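Local coordinates for protein mRNA export factor (Human herpesvirus 1, PDB 4YXP) that regulates viral gene expression, inhibiting host splicing and mediating nuclear export of intronless viral mRNAs, here represented by its folded, dimeric C-terminal domain, at residues Q46-A51 against P93-T98; T122-K127 against H224-G229; R158-C163 against E237-H242. All blocks are in the same frame, centred on the assembly; numbering follows the deposited sequence.

Interaction 1. Residues Q46-A51 against P93-T98; sequences QPFPAA and PRAAST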
# COMPACT_ATOMS: atom_id res chain seq x y z
N GLN B 46 10.44 27.40 -8.48
CA GLN B 46 10.07 27.92 -7.17
C GLN B 46 10.36 26.91 -6.06
O GLN B 46 9.44 26.38 -5.44
CB GLN B 46 8.59 28.31 -7.14
CG GLN B 46 8.24 29.48 -8.05
CD GLN B 46 7.04 30.27 -7.56
OE1 GLN B 46 6.82 30.40 -6.36
NE2 GLN B 46 6.26 30.80 -8.49
N PRO B 47 11.65 26.66 -5.81
CA PRO B 47 12.07 25.78 -4.71
C PRO B 47 11.95 26.47 -3.36
O PRO B 47 11.71 27.68 -3.32
CB PRO B 47 13.53 25.48 -5.05
CG PRO B 47 13.99 26.71 -5.75
CD PRO B 47 12.81 27.21 -6.54
N PHE B 48 12.10 25.72 -2.27
CA PHE B 48 12.20 26.33 -0.95
C PHE B 48 13.45 27.21 -0.90
O PHE B 48 14.52 26.77 -1.33
CB PHE B 48 12.29 25.27 0.16
CG PHE B 48 10.99 24.57 0.45
CD1 PHE B 48 9.91 25.26 0.98
CD2 PHE B 48 10.87 23.21 0.24
CE1 PHE B 48 8.72 24.61 1.26
CE2 PHE B 48 9.69 22.55 0.52
CZ PHE B 48 8.61 23.25 1.03
N PRO B 49 13.33 28.45 -0.40
CA PRO B 49 14.56 29.18 -0.07
C PRO B 49 15.31 28.46 1.04
O PRO B 49 14.68 28.02 2.00
CB PRO B 49 14.05 30.55 0.39
CG PRO B 49 12.66 30.66 -0.15
CD PRO B 49 12.13 29.27 -0.19
N ALA B 50 16.63 28.32 0.92
CA ALA B 50 17.39 27.49 1.86
C ALA B 50 18.61 28.20 2.44
O ALA B 50 19.46 27.57 3.06
CB ALA B 50 17.82 26.21 1.17
N ALA B 51 18.70 29.52 2.25
CA ALA B 51 19.84 30.27 2.75
C ALA B 51 19.86 30.28 4.28
O ALA B 51 18.87 30.63 4.93
CB ALA B 51 19.80 31.70 2.22
N PRO B 93 3.97 28.76 0.28
CA PRO B 93 2.84 27.87 -0.02
C PRO B 93 2.96 27.10 -1.33
O PRO B 93 2.57 25.93 -1.38
CB PRO B 93 1.64 28.82 -0.06
CG PRO B 93 2.21 30.19 -0.20
CD PRO B 93 3.54 30.15 0.47
N ARG B 94 3.48 27.73 -2.38
CA ARG B 94 3.61 27.05 -3.67
C ARG B 94 4.61 25.91 -3.57
O ARG B 94 4.32 24.78 -3.98
CB ARG B 94 4.00 28.04 -4.77
CG ARG B 94 2.90 29.03 -5.12
CD ARG B 94 3.17 29.77 -6.42
NE ARG B 94 3.17 28.88 -7.58
CZ ARG B 94 3.22 29.29 -8.85
NH1 ARG B 94 3.27 30.58 -9.14
NH2 ARG B 94 3.22 28.40 -9.83
N ALA B 95 5.79 26.18 -3.02
CA ALA B 95 6.79 25.14 -2.80
C ALA B 95 6.25 24.03 -1.89
O ALA B 95 6.55 22.85 -2.09
CB ALA B 95 8.05 25.74 -2.20
N ALA B 96 5.46 24.41 -0.89
CA ALA B 96 4.93 23.44 0.07
C ALA B 96 3.95 22.47 -0.58
O ALA B 96 3.94 21.29 -0.24
CB ALA B 96 4.27 24.16 1.24
N SER B 97 3.12 22.97 -1.49
CA SER B 97 2.15 22.12 -2.17
C SER B 97 2.87 21.12 -3.06
O SER B 97 2.51 19.94 -3.12
CB SER B 97 1.17 22.96 -3.00
OG SER B 97 1.77 23.44 -4.18
N THR B 98 3.90 21.59 -3.76
CA THR B 98 4.77 20.73 -4.54
C THR B 98 5.39 19.64 -3.66
O THR B 98 5.31 18.45 -3.98
CB THR B 98 5.90 21.55 -5.22
OG1 THR B 98 5.32 22.51 -6.12
CG2 THR B 98 6.84 20.65 -6.00
O HOH W 1 7.03 24.70 -6.59
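Phe48 and Ala95 make the main apolar contact between the irregular segment 46-51 and the first turns of helix 93-109. The methyl of Ala95 sits over one face of the Phe48 ring, offset toward the rim, as a CH-pi contact with CB 3.9 Å from the ring centroid. CD1 and CE1 of Phe48 both lie 3.7 Å from Ala95 CB. At the tip of the ring, Phe48 CZ comes obliquely within 3.8 Å of Ala96 CA. Phe48 CG is set beside its backbone N, anti to the carbonyl carbon (chi1 -74°), and from there the ring reaches toward the helix. The same methyl also meets backbone, Gln46 O lying 3.6 Å from Ala95 CB.

The polar side chains meet differently. Gln46 and Arg94 cross obliquely, their amide and guanidinium planes 58° apart, and Gln46 NE2 lies over one face of the guanidinium, 3.1 Å from Arg94 NH1. Both nitrogens are donors, so this is contact without a hydrogen bond; OE1 lies instead against the aliphatic part of Arg94, near CB and CD.

A water bridges the two segments further along the helix. It donates to Gln46 O at 3.2 Å and is hydrogen-bonded to Thr98 OG1 at 2.8 Å, so the loop carbonyl is tied to the helix through solvent.

Around this contact, Phe48 also packs on Leu59 of helix 56-59 and on His265 of the second subunit. The loop between helices 25-38 and 56-59 thus packs through Phe48 on the first turns of helix 93-109, in the all-helical ICP27 domain beside its dimer partner.

Interaction 2. Residues T122-K127 against H224-G229; sequences TLAWCK and HFYLPG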
# COMPACT_ATOMS: atom_id res chain seq x y z
N THR B 122 5.97 11.78 11.40
CA THR B 122 4.72 12.53 11.45
C THR B 122 4.35 12.88 12.89
O THR B 122 4.06 14.04 13.20
CB THR B 122 3.56 11.73 10.82
OG1 THR B 122 3.91 11.37 9.47
CG2 THR B 122 2.27 12.55 10.80
N LEU B 123 4.37 11.89 13.78
CA LEU B 123 3.96 12.10 15.16
C LEU B 123 4.99 12.91 15.96
O LEU B 123 4.62 13.70 16.82
CB LEU B 123 3.69 10.76 15.84
CG LEU B 123 2.53 9.93 15.27
CD1 LEU B 123 2.22 8.75 16.18
CD2 LEU B 123 1.27 10.77 15.07
N ALA B 124 6.27 12.72 15.68
CA ALA B 124 7.30 13.51 16.36
C ALA B 124 7.21 14.97 15.94
O ALA B 124 7.42 15.88 16.75
CB ALA B 124 8.68 12.95 16.09
N TRP B 125 6.89 15.20 14.67
CA TRP B 125 6.67 16.55 14.15
C TRP B 125 5.50 17.20 14.88
O TRP B 125 5.59 18.35 15.30
CB TRP B 125 6.42 16.50 12.64
CG TRP B 125 6.18 17.85 12.00
CD1 TRP B 125 4.98 18.34 11.56
CD2 TRP B 125 7.16 18.86 11.73
NE1 TRP B 125 5.16 19.60 11.03
CE2 TRP B 125 6.49 19.94 11.12
CE3 TRP B 125 8.54 18.95 11.94
CZ2 TRP B 125 7.15 21.10 10.73
CZ3 TRP B 125 9.19 20.11 11.55
CH2 TRP B 125 8.50 21.17 10.95
N CYS B 126 4.41 16.46 15.03
CA CYS B 126 3.26 16.95 15.77
C CYS B 126 3.63 17.25 17.22
O CYS B 126 3.18 18.25 17.79
CB CYS B 126 2.11 15.94 15.73
SG CYS B 126 1.28 15.84 14.13
N LYS B 127 4.45 16.39 17.82
CA LYS B 127 4.82 16.57 19.21
C LYS B 127 5.69 17.82 19.37
O LYS B 127 5.62 18.52 20.38
CB LYS B 127 5.55 15.35 19.76
CG LYS B 127 5.72 15.41 21.28
CD LYS B 127 6.45 14.21 21.86
CE LYS B 127 6.63 14.39 23.36
NZ LYS B 127 7.25 13.21 24.03
N HIS B 224 2.64 13.51 26.40
CA HIS B 224 3.59 12.76 27.22
C HIS B 224 3.60 11.27 26.87
O HIS B 224 4.62 10.59 27.02
CB HIS B 224 3.22 12.96 28.70
CG HIS B 224 4.18 12.33 29.66
ND1 HIS B 224 5.45 12.82 29.87
CD2 HIS B 224 4.04 11.27 30.50
CE1 HIS B 224 6.06 12.08 30.79
NE2 HIS B 224 5.22 11.13 31.18
N PHE B 225 2.47 10.78 26.38
CA PHE B 225 2.30 9.35 26.13
C PHE B 225 2.99 8.85 24.85
O PHE B 225 3.12 7.64 24.66
CB PHE B 225 0.81 9.00 26.07
CG PHE B 225 0.01 9.90 25.16
CD1 PHE B 225 -0.01 9.69 23.80
CD2 PHE B 225 -0.72 10.95 25.69
CE1 PHE B 225 -0.74 10.52 22.97
CE2 PHE B 225 -1.45 11.78 24.86
CZ PHE B 225 -1.46 11.57 23.50
N TYR B 226 3.42 9.76 23.98
CA TYR B 226 4.15 9.36 22.78
C TYR B 226 5.63 9.70 22.87
O TYR B 226 6.02 10.86 23.04
CB TYR B 226 3.56 10.02 21.52
CG TYR B 226 4.43 9.75 20.31
CD1 TYR B 226 4.45 8.49 19.71
CD2 TYR B 226 5.24 10.74 19.78
CE1 TYR B 226 5.26 8.24 18.62
CE2 TYR B 226 6.05 10.49 18.68
CZ TYR B 226 6.05 9.24 18.11
OH TYR B 226 6.86 9.00 17.02
N LEU B 227 6.46 8.67 22.76
CA LEU B 227 7.90 8.84 22.69
C LEU B 227 8.36 8.60 21.26
O LEU B 227 8.00 7.58 20.66
CB LEU B 227 8.60 7.87 23.65
CG LEU B 227 8.37 8.13 25.14
CD1 LEU B 227 8.84 6.95 25.97
CD2 LEU B 227 9.06 9.41 25.59
N PRO B 228 9.13 9.54 20.68
CA PRO B 228 9.56 9.36 19.29
C PRO B 228 10.25 8.02 19.05
O PRO B 228 11.21 7.68 19.74
CB PRO B 228 10.53 10.53 19.06
CG PRO B 228 10.06 11.58 20.00
CD PRO B 228 9.58 10.84 21.22
N GLY B 229 9.75 7.27 18.07
CA GLY B 229 10.26 5.94 17.79
C GLY B 229 9.33 4.83 18.25
O GLY B 229 9.58 3.65 17.99
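Tyr226 lies with one ring face against helix 112-132, crossing the side chain of Leu123 at about a right angle. Leu123 CB stands over that face, offset toward the rim, in a CH-pi contact 25° off the ring normal; its nearest ring atom is CZ, with Leu123 CB to Tyr226 CZ 3.6 Å. Further along the same ring, Leu123 CD1 approaches Tyr226 CE1 at 3.9 Å. On the opposite face lies the backbone N of Pro228, so the ring is sandwiched between the helix and its own chain. The tyrosine hydroxyl is hydrogen-bonded to Asp120 OD1, on helix 112-132 one turn before Leu123.

Lys127 runs past the ring edge, where its CD lies near the ring plane. With CG anti to the backbone N (chi1 -169°) and the rest of the chain extended, the ammonium reaches Tyr226 O, and Lys127 NZ donates to that carbonyl at 2.8 Å, nearly along the C=O axis. Lys127 also makes a cation-pi contact with Trp75. Ala124 adds its methyl, with Ala124 CB 4.3 Å from Pro228 CB.

This is buried loop-on-helix packing in the ICP27 domain: the chain lies on helix 112-132 just before entering helix 230-241, with Gly229 at that helix's N-cap position.

Interaction 3. Residues R158-C163 against E237-H242; sequences RPFLQC and EILDTH. With ZN (zinc ion), chain D.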
# COMPACT_ATOMS: atom_id res chain seq x y z
N ARG B 158 -2.84 -5.45 7.41
CA ARG B 158 -4.25 -5.83 7.58
C ARG B 158 -4.44 -7.31 7.93
O ARG B 158 -5.19 -7.63 8.86
CB ARG B 158 -5.05 -5.47 6.32
CG ARG B 158 -6.55 -5.76 6.43
CD ARG B 158 -7.31 -5.32 5.19
NE ARG B 158 -7.12 -3.90 4.90
CZ ARG B 158 -7.86 -2.92 5.40
NH1 ARG B 158 -8.86 -3.18 6.24
NH2 ARG B 158 -7.60 -1.66 5.07
N PRO B 159 -3.78 -8.23 7.20
CA PRO B 159 -3.99 -9.65 7.54
C PRO B 159 -3.46 -10.03 8.93
O PRO B 159 -4.06 -10.85 9.61
CB PRO B 159 -3.22 -10.39 6.45
CG PRO B 159 -3.13 -9.42 5.33
CD PRO B 159 -2.95 -8.09 5.99
N PHE B 160 -2.33 -9.45 9.32
CA PHE B 160 -1.78 -9.68 10.66
C PHE B 160 -2.73 -9.17 11.73
O PHE B 160 -2.99 -9.86 12.73
CB PHE B 160 -0.42 -9.00 10.80
CG PHE B 160 0.12 -9.02 12.20
CD1 PHE B 160 0.57 -10.20 12.77
CD2 PHE B 160 0.18 -7.86 12.96
CE1 PHE B 160 1.07 -10.23 14.06
CE2 PHE B 160 0.68 -7.88 14.25
CZ PHE B 160 1.12 -9.06 14.80
N LEU B 161 -3.25 -7.97 11.53
CA LEU B 161 -4.06 -7.31 12.55
C LEU B 161 -5.44 -7.94 12.71
O LEU B 161 -6.06 -7.80 13.77
CB LEU B 161 -4.20 -5.82 12.23
CG LEU B 161 -2.91 -5.01 12.35
CD1 LEU B 161 -3.13 -3.60 11.85
CD2 LEU B 161 -2.42 -4.99 13.80
N GLN B 162 -5.92 -8.62 11.68
CA GLN B 162 -7.19 -9.33 11.78
C GLN B 162 -7.13 -10.31 12.95
O GLN B 162 -8.04 -10.38 13.77
CB GLN B 162 -7.53 -10.07 10.49
CG GLN B 162 -8.81 -10.90 10.58
CD GLN B 162 -9.29 -11.39 9.23
OE1 GLN B 162 -8.50 -11.77 8.36
NE2 GLN B 162 -10.61 -11.38 9.03
N CYS B 163 -6.03 -11.05 13.03
CA CYS B 163 -5.83 -12.02 14.11
C CYS B 163 -5.41 -11.34 15.42
O CYS B 163 -5.93 -11.66 16.48
CB CYS B 163 -4.79 -13.06 13.70
SG CYS B 163 -4.59 -14.41 14.89
N GLU B 237 7.68 -4.98 17.72
CA GLU B 237 7.60 -5.85 18.89
C GLU B 237 6.42 -6.81 18.81
O GLU B 237 6.57 -8.00 19.07
CB GLU B 237 7.51 -5.03 20.18
CG GLU B 237 7.43 -5.91 21.43
CD GLU B 237 7.59 -5.13 22.73
OE1 GLU B 237 7.15 -3.96 22.79
OE2 GLU B 237 8.17 -5.69 23.68
N ILE B 238 5.24 -6.31 18.45
CA ILE B 238 4.05 -7.15 18.47
C ILE B 238 4.10 -8.16 17.33
O ILE B 238 3.54 -9.25 17.44
CB ILE B 238 2.75 -6.32 18.43
CG1 ILE B 238 2.61 -5.54 17.12
CG2 ILE B 238 2.69 -5.38 19.63
CD1 ILE B 238 1.24 -4.90 16.94
N LEU B 239 4.78 -7.81 16.24
CA LEU B 239 4.99 -8.76 15.15
C LEU B 239 5.85 -9.92 15.65
O LEU B 239 5.75 -11.04 15.14
CB LEU B 239 5.66 -8.07 13.95
CG LEU B 239 4.72 -7.23 13.07
CD1 LEU B 239 5.49 -6.30 12.15
CD2 LEU B 239 3.80 -8.14 12.26
N ASP B 240 6.67 -9.66 16.66
CA ASP B 240 7.51 -10.70 17.25
C ASP B 240 6.76 -11.54 18.29
O ASP B 240 6.83 -12.77 18.27
CB ASP B 240 8.75 -10.08 17.90
CG ASP B 240 9.70 -11.12 18.48
OD1 ASP B 240 9.98 -12.12 17.78
OD2 ASP B 240 10.15 -10.95 19.63
N THR B 241 6.04 -10.86 19.18
CA THR B 241 5.51 -11.50 20.39
C THR B 241 4.13 -12.15 20.24
O THR B 241 3.75 -13.00 21.05
CB THR B 241 5.41 -10.49 21.54
OG1 THR B 241 4.51 -9.44 21.18
CG2 THR B 241 6.78 -9.90 21.85
N HIS B 242 3.36 -11.74 19.23
CA HIS B 242 2.00 -12.25 19.05
C HIS B 242 1.99 -13.77 18.88
O HIS B 242 1.07 -14.45 19.34
CB HIS B 242 1.34 -11.57 17.85
CG HIS B 242 0.05 -12.22 17.43
ND1 HIS B 242 -1.07 -12.24 18.23
CD2 HIS B 242 -0.29 -12.86 16.28
CE1 HIS B 242 -2.04 -12.87 17.60
NE2 HIS B 242 -1.60 -13.26 16.42
ZN ZN D . -2.36 -14.71 15.18
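The zinc site of the CHC2-type finger joins helix 146-167 to segment 237-242, with Cys163 and His242 as two of its four ligands. The zinc ion is held by Cys163 SG at 2.3 Å and by His242 NE2 at 2.0 Å; Cys246 and Cys251 complete the site. SG sits at the edge of the imidazole, in its plane, and Cys163 SG is 3.6 Å from His242 NE2. At the other end of the imidazole, ND1 is hydrogen-bonded to Glu245, a second-shell partner that should help set the ring's rotation.

Beside the metal, Phe160, its CG anti to the backbone N (chi1 172°), points its ring at segment 237-242. Leu239 CD2 stands over the centre of this ring, 3.5 Å from the centroid and only 4° off the normal. At the ring edge, Phe160 CZ meets Ile238 O at 3.6 Å. Phe160 CE1 approaches His242 CD2 at 3.7 Å, with the two ring planes at 89°.

A metal ion and apolar packing thus carry this contact: the zinc ties helix 146-167 to segment 237-242 by coordination. The ion would offset the negative charge expected on the Cys163 thiolate and probably polarises the His242 imidazole, whose ND1 faces Glu245.

Interaction 1 is the peripheral one, partly buried, while interactions 2 and 3 are buried; interactions 1 and 3 lie on opposite sides of the chain's centre, their centres about 40 Å apart. Interactions 2 and 3 are about 22 Å apart between centres and both involve helix 230-241: 224-229 leads into it and 237-242 includes its later part. Side chains of both also pack on helix 188-204. Chemistry follows place: a water bridge at the edge, a direct lysine-to-carbonyl bond in the core, metal coordination at the zinc end. In each, an aromatic side chain receives an aliphatic carbon over one face, and all three touch the second subunit of the intertwined dimer.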